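Local coordinates for protein eukaryotic translation initiation factor 2D (Homo sapiens, PDB 5OA9) that delivers tRNA to the ribosomal P-site without GTP as a full-length protein, of which this chain is the C-terminal part with the SWIB/MDM2 and SUI1 domains, at residues Glu34-Val39 against Arg87-Leu92; Asn55-Asp60 against Leu79-Leu84; Cys113-Thr118 against Tyr137-Tyr142; Lys126-Val131 against Gln169-Gly174. All coordinates share one frame; numbering follows the deposited sequence.

Contact 1 of 4, residues Glu34-Val39 against Arg87-Leu92; sequences EVRTIV and RCLEKL
Val35 and Leu89 touch where two helices of the SWIB/MDM2 domain meet, the axes of 34-39 and 87-91 passing 10.5 Å apart with their directions at 124°. The backbones stay well separated, and side chains fill the gap. Leu89 is forked across two neighbours on the other helix. Its CD2 branch lies against the side of Val35, 3.9 Å from Val35 CG1. Its CD1 branch meets the guanidinium group of Arg36, at 3.9 Å from Arg36 NH1. The Arg36 chain runs extended from CG to NE and crosses Leu89 at about a right angle. Leu92 approaches Val35 tip to tip. Here Leu92 CD1 is 3.7 Å from Val35 CG2. Val35 holds CG1 anti to its own nitrogen (chi1 178°), and both methyls thereby meet the two leucines. One turn later, Val39 CG2 touches Cys88 SG at 3.8 Å, where the sulfur serves as an apolar packing atom. Tyr9 of strand 4-10 packs on both Leu89 and Leu92, and Leu30 packs on Val35. Two charged side chains of 87-92 have partners elsewhere: Arg87 with Glu72, Lys91 with Glu69. Between the two segments the grip is therefore apolar. It depends on the fit of methyl groups and one thiol, with the flat charged end of Arg36 lying at its more exposed margin.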
# COMPACT_ATOMS: atom_id res chain seq x y z
N GLU A 34 6.44 -12.61 8.07
CA GLU A 34 6.35 -12.65 9.52
C GLU A 34 5.04 -13.29 9.96
O GLU A 34 5.00 -14.04 10.93
CB GLU A 34 6.45 -11.26 10.12
CG GLU A 34 7.70 -10.50 9.74
CD GLU A 34 7.75 -9.14 10.40
OE1 GLU A 34 7.70 -8.13 9.68
OE2 GLU A 34 7.83 -9.10 11.65
N VAL A 35 3.97 -12.96 9.25
CA VAL A 35 2.66 -13.54 9.53
C VAL A 35 2.71 -15.06 9.40
O VAL A 35 2.24 -15.79 10.28
CB VAL A 35 1.57 -12.97 8.60
CG1 VAL A 35 0.23 -13.62 8.89
CG2 VAL A 35 1.48 -11.46 8.76
N ARG A 36 3.30 -15.53 8.31
CA ARG A 36 3.43 -16.97 8.09
C ARG A 36 4.18 -17.64 9.24
O ARG A 36 3.74 -18.65 9.77
CB ARG A 36 4.14 -17.25 6.76
CG ARG A 36 3.23 -17.14 5.56
CD ARG A 36 3.93 -17.55 4.28
NE ARG A 36 2.98 -17.65 3.17
CZ ARG A 36 2.56 -16.61 2.45
NH1 ARG A 36 3.02 -15.39 2.71
NH2 ARG A 36 1.70 -16.79 1.46
N THR A 37 5.32 -17.05 9.61
CA THR A 37 6.12 -17.59 10.71
C THR A 37 5.33 -17.65 12.01
O THR A 37 5.36 -18.66 12.72
CB THR A 37 7.38 -16.73 10.92
OG1 THR A 37 8.22 -16.84 9.77
CG2 THR A 37 8.15 -17.20 12.15
N ILE A 38 4.61 -16.58 12.31
CA ILE A 38 3.83 -16.50 13.54
C ILE A 38 2.74 -17.56 13.57
O ILE A 38 2.52 -18.20 14.60
CB ILE A 38 3.22 -15.09 13.70
CG1 ILE A 38 4.31 -14.08 14.07
CG2 ILE A 38 2.14 -15.09 14.76
CD1 ILE A 38 3.94 -12.64 13.75
N VAL A 39 2.06 -17.75 12.44
CA VAL A 39 0.95 -18.71 12.38
C VAL A 39 1.47 -20.15 12.43
O VAL A 39 0.88 -21.01 13.10
CB VAL A 39 0.09 -18.48 11.12
CG1 VAL A 39 -0.97 -19.56 10.98
CG2 VAL A 39 -0.56 -17.10 11.16
N ARG A 87 -6.19 -17.31 4.59
CA ARG A 87 -7.24 -16.75 5.43
C ARG A 87 -6.69 -15.76 6.44
O ARG A 87 -7.25 -14.68 6.63
CB ARG A 87 -8.00 -17.86 6.17
CG ARG A 87 -8.92 -18.70 5.30
CD ARG A 87 -9.46 -19.86 6.11
NE ARG A 87 -10.26 -20.80 5.32
CZ ARG A 87 -11.59 -20.87 5.35
NH1 ARG A 87 -12.28 -20.04 6.12
NH2 ARG A 87 -12.22 -21.77 4.62
N CYS A 88 -5.59 -16.12 7.11
CA CYS A 88 -4.99 -15.23 8.10
C CYS A 88 -4.59 -13.89 7.48
O CYS A 88 -4.88 -12.83 8.04
CB CYS A 88 -3.78 -15.90 8.75
SG CYS A 88 -4.20 -17.20 9.98
N LEU A 89 -3.95 -13.94 6.32
CA LEU A 89 -3.52 -12.73 5.63
C LEU A 89 -4.70 -11.85 5.22
O LEU A 89 -4.63 -10.62 5.32
CB LEU A 89 -2.68 -13.09 4.40
CG LEU A 89 -1.27 -13.58 4.71
CD1 LEU A 89 -0.64 -14.21 3.48
CD2 LEU A 89 -0.41 -12.44 5.24
N GLU A 90 -5.79 -12.47 4.77
CA GLU A 90 -6.97 -11.73 4.32
C GLU A 90 -7.71 -11.06 5.47
O GLU A 90 -8.41 -10.06 5.27
CB GLU A 90 -7.92 -12.65 3.55
CG GLU A 90 -7.48 -12.90 2.12
CD GLU A 90 -8.25 -14.02 1.45
OE1 GLU A 90 -9.08 -14.67 2.12
OE2 GLU A 90 -8.01 -14.25 0.24
N LYS A 91 -7.57 -11.61 6.67
CA LYS A 91 -8.27 -11.07 7.84
C LYS A 91 -7.52 -9.89 8.44
O LYS A 91 -8.10 -9.10 9.19
CB LYS A 91 -8.45 -12.16 8.90
CG LYS A 91 -9.53 -13.19 8.56
CD LYS A 91 -10.91 -12.56 8.60
CE LYS A 91 -11.99 -13.57 8.25
NZ LYS A 91 -13.33 -12.92 8.20
N LEU A 92 -6.24 -9.77 8.12
CA LEU A 92 -5.46 -8.63 8.58
C LEU A 92 -5.82 -7.39 7.77
O LEU A 92 -6.38 -7.48 6.68
CB LEU A 92 -3.96 -8.92 8.48
CG LEU A 92 -3.43 -10.04 9.38
CD1 LEU A 92 -2.12 -10.59 8.86
CD2 LEU A 92 -3.26 -9.52 10.80

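Contact 2 of 4, residues Asn55-Asp60 against Leu79-Leu84; sequences NLVRLD and LPWDSL
Val57 turns CG1 anti to its backbone nitrogen (chi1 179°), which leaves CG2 to meet Trp81, whose indole is swung to the strand by a chi1 of -65°. The two residues belong to a small antiparallel beta pairing in the SWIB/MDM2 domain. Strand 56-58 lies beside strand 78-80, which leads straight into helix 81-91. Val57 and Leu79 form a hydrogen-bonded pair: Val57 N donates to Leu79 O at 2.8 Å, and Leu79 N returns the bond to Val57 O at 3.0 Å. Leu56 and Pro80 form the next, non-hydrogen-bonded pair. Proline suits this place, since its nitrogen has no hydrogen to donate.

The valine comes at the indole face end-on. Val57 CG2 sits over one face of the six-membered ring, 3.5 Å from its centroid, in a CH-pi contact. Leu84, one turn along the helix, adds its CD2 at 3.8 Å from the same Val57 CG2. Leu79, on the same face as Val57, meets Leu59, with Leu79 CD1 4.0 Å from Leu59 CD1. Ala43 of helix 32-45 packs on both Val57 and Trp81, while Ile67 of helix 61-67 packs on Leu79 and Leu84. The indole NE1 hydrogen-bonds to Lys54 O, which probably helps to fix the turn of the ring. Asn55 O is used by the start of the helix: Trp81 N donates to it at 3.2 Å from nearly straight ahead of the carbonyl, and Pro80 CA lies 3.1 Å from that same oxygen.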
# COMPACT_ATOMS: atom_id res chain seq x y z
N ASN A 55 0.19 -31.84 6.64
CA ASN A 55 -0.29 -30.71 5.85
C ASN A 55 -1.50 -30.03 6.49
O ASN A 55 -1.96 -28.98 6.03
CB ASN A 55 -0.65 -31.16 4.42
CG ASN A 55 -1.02 -30.00 3.50
OD1 ASN A 55 -0.33 -28.97 3.48
ND2 ASN A 55 -2.11 -30.15 2.76
N LEU A 56 -2.03 -30.63 7.56
CA LEU A 56 -3.29 -30.17 8.14
C LEU A 56 -3.15 -29.60 9.54
O LEU A 56 -2.40 -30.13 10.38
CB LEU A 56 -4.31 -31.31 8.17
CG LEU A 56 -4.80 -31.88 6.84
CD1 LEU A 56 -5.87 -32.96 7.09
CD2 LEU A 56 -5.35 -30.78 5.95
N VAL A 57 -3.88 -28.52 9.80
CA VAL A 57 -3.95 -27.90 11.13
C VAL A 57 -5.35 -28.00 11.73
O VAL A 57 -6.31 -27.46 11.17
CB VAL A 57 -3.54 -26.42 11.09
CG1 VAL A 57 -3.64 -25.82 12.48
CG2 VAL A 57 -2.13 -26.26 10.53
N ARG A 58 -5.46 -28.66 12.87
CA ARG A 58 -6.72 -28.70 13.60
C ARG A 58 -6.96 -27.34 14.27
O ARG A 58 -6.11 -26.85 15.01
CB ARG A 58 -6.72 -29.82 14.64
CG ARG A 58 -8.03 -29.94 15.41
CD ARG A 58 -7.93 -30.94 16.56
NE ARG A 58 -6.91 -30.57 17.54
CZ ARG A 58 -7.10 -29.69 18.52
NH1 ARG A 58 -8.27 -29.08 18.66
NH2 ARG A 58 -6.11 -29.42 19.36
N LEU A 59 -8.11 -26.75 14.00
CA LEU A 59 -8.43 -25.43 14.53
C LEU A 59 -8.85 -25.45 16.01
O LEU A 59 -9.77 -26.18 16.38
CB LEU A 59 -9.54 -24.78 13.70
CG LEU A 59 -9.30 -24.80 12.19
CD1 LEU A 59 -10.37 -24.01 11.46
CD2 LEU A 59 -7.90 -24.28 11.84
N ASP A 60 -8.17 -24.66 16.83
CA ASP A 60 -8.57 -24.46 18.22
C ASP A 60 -9.57 -23.29 18.26
O ASP A 60 -9.78 -22.64 17.24
CB ASP A 60 -7.34 -24.21 19.11
CG ASP A 60 -6.63 -22.91 18.78
OD1 ASP A 60 -6.84 -22.36 17.68
OD2 ASP A 60 -5.83 -22.44 19.63
N LEU A 79 -7.79 -27.22 8.55
CA LEU A 79 -7.44 -26.55 7.30
C LEU A 79 -6.02 -26.89 6.91
O LEU A 79 -5.16 -27.02 7.78
CB LEU A 79 -7.58 -25.03 7.43
CG LEU A 79 -8.98 -24.43 7.51
CD1 LEU A 79 -8.88 -22.96 7.86
CD2 LEU A 79 -9.73 -24.62 6.20
N PRO A 80 -5.78 -27.05 5.60
CA PRO A 80 -4.38 -27.18 5.16
C PRO A 80 -3.67 -25.85 5.31
O PRO A 80 -4.34 -24.81 5.37
CB PRO A 80 -4.51 -27.58 3.69
CG PRO A 80 -5.86 -27.07 3.27
CD PRO A 80 -6.73 -27.17 4.49
N TRP A 81 -2.34 -25.89 5.38
CA TRP A 81 -1.52 -24.69 5.54
C TRP A 81 -1.89 -23.59 4.56
O TRP A 81 -2.01 -22.43 4.94
CB TRP A 81 -0.05 -25.05 5.37
CG TRP A 81 0.46 -25.96 6.43
CD1 TRP A 81 0.78 -27.27 6.30
CD2 TRP A 81 0.68 -25.62 7.80
NE1 TRP A 81 1.20 -27.78 7.51
CE2 TRP A 81 1.15 -26.79 8.45
CE3 TRP A 81 0.54 -24.45 8.55
CZ2 TRP A 81 1.48 -26.81 9.80
CZ3 TRP A 81 0.86 -24.47 9.90
CH2 TRP A 81 1.32 -25.65 10.51
N ASP A 82 -2.06 -23.97 3.29
CA ASP A 82 -2.32 -23.00 2.24
C ASP A 82 -3.56 -22.16 2.55
O ASP A 82 -3.53 -20.93 2.46
CB ASP A 82 -2.48 -23.72 0.90
CG ASP A 82 -2.47 -22.76 -0.28
OD1 ASP A 82 -1.63 -21.84 -0.31
OD2 ASP A 82 -3.31 -22.94 -1.19
N SER A 83 -4.63 -22.84 2.94
CA SER A 83 -5.88 -22.15 3.25
C SER A 83 -5.76 -21.36 4.54
O SER A 83 -6.18 -20.20 4.60
CB SER A 83 -7.03 -23.15 3.37
OG SER A 83 -7.08 -23.98 2.22
N LEU A 84 -5.20 -21.98 5.58
CA LEU A 84 -5.02 -21.32 6.87
C LEU A 84 -4.26 -20.00 6.74
O LEU A 84 -4.68 -18.97 7.28
CB LEU A 84 -4.29 -22.25 7.84
CG LEU A 84 -3.90 -21.63 9.18
CD1 LEU A 84 -5.12 -21.06 9.89
CD2 LEU A 84 -3.20 -22.68 10.05

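Contact 3 of 4, residues Cys113-Thr118 against Tyr137-Tyr142; sequences CPIDIT and YGLDPY
Cys113 O accepts a hydrogen bond from Tyr137 OH at 2.9 Å. The hydroxyl comes from above the carbonyl plane, 48° out of it, and not along a lone pair. Seen from the tyrosine, the Cys113 oxygen lies at the ring edge, near the ring plane. The bond gives the buried tyrosine a polar partner at its far end. It also ties the residues before strand 115-122 to those before helix 141-152.

Ile115 packs over one face of the ring. Its CG1 is beside its own backbone nitrogen (chi1 -67°), and from there it touches Tyr137 CD1 at 3.5 Å. Ile115 CD1 reaches over the ring face, 4.2 Å from the ring centroid, as a CH-pi contact. Thus Cys113, before the strand, supplies the oxygen, and Ile115, its first residue, the methyl. Leu139 makes a looser contact, with its CD1 4.4 Å from Ile115 CD1. Asp140 then opens the helix as its N-cap: Tyr142 N donates to Asp140 OD1 at 3.0 Å.

The contact lies at one end of the five-stranded sheet of the SUI1 domain. Ile115 packs on Val131 of the adjacent strand 126-132 and on Leu184 of helix 177-187. Its backbone bonds to His194 and Gln196, which brings in the parallel strand 195-196. Tyr137 also rests on Ile112, so the ring joins the turn before helix 141-152 to the entry of strand 115-122.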
# COMPACT_ATOMS: atom_id res chain seq x y z
N CYS A 113 -2.06 2.92 -4.66
CA CYS A 113 -2.51 3.26 -6.00
C CYS A 113 -1.43 4.08 -6.68
O CYS A 113 -0.64 4.73 -6.00
CB CYS A 113 -3.82 4.04 -5.96
SG CYS A 113 -5.20 3.12 -5.21
N PRO A 114 -1.37 4.05 -8.02
CA PRO A 114 -0.33 4.86 -8.65
C PRO A 114 -0.57 6.36 -8.50
O PRO A 114 -1.70 6.80 -8.27
CB PRO A 114 -0.43 4.47 -10.13
CG PRO A 114 -1.80 3.90 -10.29
CD PRO A 114 -2.11 3.23 -8.99
N ILE A 115 0.50 7.12 -8.64
CA ILE A 115 0.40 8.55 -8.88
C ILE A 115 -0.22 8.73 -10.25
O ILE A 115 0.14 8.01 -11.19
CB ILE A 115 1.77 9.22 -8.80
CG1 ILE A 115 2.28 9.15 -7.36
CG2 ILE A 115 1.72 10.68 -9.33
CD1 ILE A 115 3.74 9.47 -7.20
N ASP A 116 -1.18 9.64 -10.35
CA ASP A 116 -1.97 9.78 -11.57
C ASP A 116 -1.76 11.15 -12.20
O ASP A 116 -1.98 12.17 -11.56
CB ASP A 116 -3.45 9.54 -11.26
CG ASP A 116 -4.34 9.69 -12.48
OD1 ASP A 116 -4.24 8.84 -13.40
OD2 ASP A 116 -5.13 10.65 -12.53
N ILE A 117 -1.32 11.16 -13.46
CA ILE A 117 -1.04 12.39 -14.19
C ILE A 117 -2.01 12.51 -15.36
O ILE A 117 -2.17 11.56 -16.13
CB ILE A 117 0.40 12.41 -14.73
CG1 ILE A 117 1.41 12.14 -13.62
CG2 ILE A 117 0.69 13.71 -15.46
CD1 ILE A 117 2.80 11.79 -14.12
N THR A 118 -2.66 13.66 -15.48
CA THR A 118 -3.60 13.90 -16.56
C THR A 118 -3.37 15.25 -17.20
O THR A 118 -2.73 16.13 -16.61
CB THR A 118 -5.07 13.82 -16.08
OG1 THR A 118 -5.24 14.64 -14.91
CG2 THR A 118 -5.46 12.39 -15.74
N TYR A 137 2.26 8.46 -1.42
CA TYR A 137 3.69 8.15 -1.43
C TYR A 137 4.49 8.97 -0.41
O TYR A 137 5.72 8.94 -0.41
CB TYR A 137 4.26 8.34 -2.83
CG TYR A 137 3.71 7.28 -3.73
CD1 TYR A 137 2.45 7.40 -4.30
CD2 TYR A 137 4.42 6.11 -3.96
CE1 TYR A 137 1.93 6.40 -5.09
CE2 TYR A 137 3.92 5.11 -4.74
CZ TYR A 137 2.68 5.26 -5.31
OH TYR A 137 2.18 4.24 -6.08
N GLY A 138 3.79 9.69 0.46
CA GLY A 138 4.45 10.50 1.48
C GLY A 138 5.03 11.79 0.91
O GLY A 138 5.86 12.43 1.54
N LEU A 139 4.61 12.15 -0.30
CA LEU A 139 5.07 13.39 -0.92
C LEU A 139 4.17 14.56 -0.55
O LEU A 139 2.94 14.45 -0.54
CB LEU A 139 5.14 13.25 -2.44
CG LEU A 139 6.25 12.33 -2.94
CD1 LEU A 139 6.06 12.02 -4.41
CD2 LEU A 139 7.61 12.97 -2.71
N ASP A 140 4.80 15.69 -0.24
CA ASP A 140 4.08 16.90 0.11
C ASP A 140 3.76 17.67 -1.17
O ASP A 140 4.68 18.11 -1.86
CB ASP A 140 4.91 17.73 1.09
CG ASP A 140 4.33 19.10 1.35
OD1 ASP A 140 3.17 19.35 0.95
OD2 ASP A 140 5.04 19.93 1.97
N PRO A 141 2.47 17.80 -1.51
CA PRO A 141 2.06 18.49 -2.74
C PRO A 141 2.62 19.91 -2.86
O PRO A 141 2.92 20.34 -3.97
CB PRO A 141 0.54 18.51 -2.64
CG PRO A 141 0.21 17.28 -1.81
CD PRO A 141 1.31 17.23 -0.78
N TYR A 142 2.75 20.62 -1.74
CA TYR A 142 3.23 22.00 -1.83
C TYR A 142 4.72 22.03 -2.16
O TYR A 142 5.20 22.96 -2.82
CB TYR A 142 2.95 22.77 -0.53
CG TYR A 142 1.46 22.92 -0.26
CD1 TYR A 142 0.73 23.97 -0.81
CD2 TYR A 142 0.78 21.97 0.50
CE1 TYR A 142 -0.63 24.08 -0.59
CE2 TYR A 142 -0.57 22.08 0.73
CZ TYR A 142 -1.27 23.13 0.19
OH TYR A 142 -2.63 23.21 0.43

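Contact 4 of 4, residues Lys126-Val131 against Gln169-Gly174; sequences KKVTVV and QVQIQG
The side-chain amide of Gln169 has Val130 over one face, with Val130 CG1 3.7 Å from Gln169 CD. At its nitrogen edge, Gln169 NE2 donates to Gln171 OE1 at 2.9 Å, and that acceptor lies only 4° out of the Gln169 amide plane. Gln169 OE1 accepts from Arg132 NE. The two bonds probably fix the rotation of the amide, with its face to the valine. The first torsion of Gln169 (chi1 59°) sets CG between the backbone nitrogen and carbonyl carbon, and the chain then extends to Val130.

The two strands are inner neighbours in the mixed sheet of the SUI1 domain and run antiparallel. Thr129 with Ile172 and Val131 with Val170 are hydrogen-bonded pairs. Val128 with Gln173 and Val130 with Gln171 are non-hydrogen-bonded pairs. Thr129 N bonds Ile172 O at 2.8 Å, and Ile172 N returns a bond of equal length to Thr129 O. On the face of Thr129 and Val131, Ile172 CD1 meets Val131 CG2 at 3.9 Å. Leu148 of helix 141-152 packs on Ile172 from this side.

Just after strand 168-173, Gly174 O accepts from Thr129 OG1 at 2.7 Å; the hydroxyl also accepts from Gln176 N. Gly174 N donates to Lys127 O at 2.8 Å. Chemically the two faces differ. The helix-covered face is mainly apolar, with one threonine hydroxyl engaged by the turn after strand 168-173. The other mixes valines with glutamine amides, and the bonds to both nitrogen and oxygen of the Gln169 amide let that polar group lie buried.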
# COMPACT_ATOMS: atom_id res chain seq x y z
N LYS A 126 -4.76 25.78 -24.47
CA LYS A 126 -3.96 25.95 -23.27
C LYS A 126 -4.18 24.79 -22.31
O LYS A 126 -5.22 24.68 -21.66
CB LYS A 126 -4.31 27.27 -22.57
CG LYS A 126 -4.00 28.51 -23.39
CD LYS A 126 -4.35 29.77 -22.63
CE LYS A 126 -3.98 31.02 -23.42
NZ LYS A 126 -2.51 31.08 -23.67
N LYS A 127 -3.19 23.91 -22.22
CA LYS A 127 -3.33 22.74 -21.36
C LYS A 127 -2.85 22.99 -19.94
O LYS A 127 -2.10 23.93 -19.66
CB LYS A 127 -2.58 21.55 -21.95
CG LYS A 127 -3.19 20.99 -23.23
CD LYS A 127 -2.63 19.63 -23.56
CE LYS A 127 -3.23 19.06 -24.83
NZ LYS A 127 -2.66 19.68 -26.05
N VAL A 128 -3.31 22.14 -19.03
CA VAL A 128 -2.87 22.16 -17.65
C VAL A 128 -2.53 20.74 -17.26
O VAL A 128 -3.27 19.82 -17.59
CB VAL A 128 -3.94 22.74 -16.70
CG1 VAL A 128 -3.51 22.57 -15.24
CG2 VAL A 128 -4.21 24.20 -17.02
N THR A 129 -1.40 20.56 -16.59
CA THR A 129 -0.97 19.24 -16.14
C THR A 129 -1.46 19.05 -14.71
O THR A 129 -1.26 19.93 -13.87
CB THR A 129 0.57 19.10 -16.24
OG1 THR A 129 0.98 19.35 -17.60
CG2 THR A 129 1.02 17.69 -15.81
N VAL A 130 -2.13 17.93 -14.45
CA VAL A 130 -2.72 17.67 -13.13
C VAL A 130 -2.14 16.39 -12.52
O VAL A 130 -2.12 15.33 -13.15
CB VAL A 130 -4.26 17.55 -13.21
CG1 VAL A 130 -4.87 17.22 -11.84
CG2 VAL A 130 -4.87 18.84 -13.76
N VAL A 131 -1.68 16.49 -11.28
CA VAL A 131 -0.99 15.39 -10.62
C VAL A 131 -1.67 15.00 -9.32
O VAL A 131 -1.75 15.80 -8.38
CB VAL A 131 0.48 15.76 -10.33
CG1 VAL A 131 1.25 14.53 -9.87
CG2 VAL A 131 1.14 16.37 -11.57
N GLN A 169 -4.38 18.03 -5.36
CA GLN A 169 -3.71 17.83 -6.63
C GLN A 169 -2.81 19.03 -6.94
O GLN A 169 -3.08 20.16 -6.53
CB GLN A 169 -4.73 17.63 -7.75
CG GLN A 169 -5.71 18.79 -7.94
CD GLN A 169 -6.78 18.48 -8.97
OE1 GLN A 169 -7.24 17.34 -9.08
NE2 GLN A 169 -7.17 19.48 -9.74
N VAL A 170 -1.72 18.75 -7.65
CA VAL A 170 -0.84 19.80 -8.13
C VAL A 170 -1.23 20.11 -9.57
O VAL A 170 -1.43 19.19 -10.37
CB VAL A 170 0.64 19.39 -8.05
CG1 VAL A 170 1.54 20.40 -8.77
CG2 VAL A 170 1.06 19.20 -6.60
N GLN A 171 -1.37 21.39 -9.88
CA GLN A 171 -1.64 21.83 -11.24
C GLN A 171 -0.49 22.66 -11.77
O GLN A 171 -0.03 23.59 -11.11
CB GLN A 171 -2.94 22.63 -11.30
CG GLN A 171 -4.14 21.85 -10.82
CD GLN A 171 -5.41 22.67 -10.80
OE1 GLN A 171 -6.38 22.29 -10.15
NE2 GLN A 171 -5.40 23.79 -11.50
N ILE A 172 -0.02 22.32 -12.96
CA ILE A 172 1.02 23.11 -13.61
C ILE A 172 0.53 23.60 -14.96
O ILE A 172 -0.04 22.83 -15.75
CB ILE A 172 2.32 22.30 -13.80
CG1 ILE A 172 2.63 21.45 -12.56
CG2 ILE A 172 3.48 23.23 -14.13
CD1 ILE A 172 2.20 19.97 -12.69
N GLN A 173 0.70 24.90 -15.22
CA GLN A 173 0.33 25.47 -16.51
C GLN A 173 1.13 24.80 -17.62
O GLN A 173 2.33 24.58 -17.48
CB GLN A 173 0.55 26.98 -16.53
CG GLN A 173 -0.37 27.76 -15.59
CD GLN A 173 -1.84 27.59 -15.92
OE1 GLN A 173 -2.23 27.62 -17.09
NE2 GLN A 173 -2.66 27.39 -14.90
N GLY A 174 0.46 24.48 -18.72
CA GLY A 174 1.12 23.87 -19.86
C GLY A 174 1.19 22.35 -19.80
O GLY A 174 0.70 21.72 -18.86

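The four contacts fall into two groups, one in each domain. Contacts 1 and 2 share helix 81-91 in the SWIB/MDM2 domain, with centres 12 Å apart. They touch where Val39 CG1 meets Leu84 CD2 at 3.9 Å. Contacts 3 and 4 share the SUI1 sheet, with centres 13 Å apart. Strands 115-122 and 126-132 are neighbours in it, and Thr118 O lies 2.9 Å from Val130 N, a probable hydrogen bond. Pro141 also packs on Val170. Contacts 1 and 2 touch neither contact 3 nor contact 4: nearest atoms of contacts 1 and 3 are about 16 Å apart, and centres of contacts 2 and 4 about 53 Å.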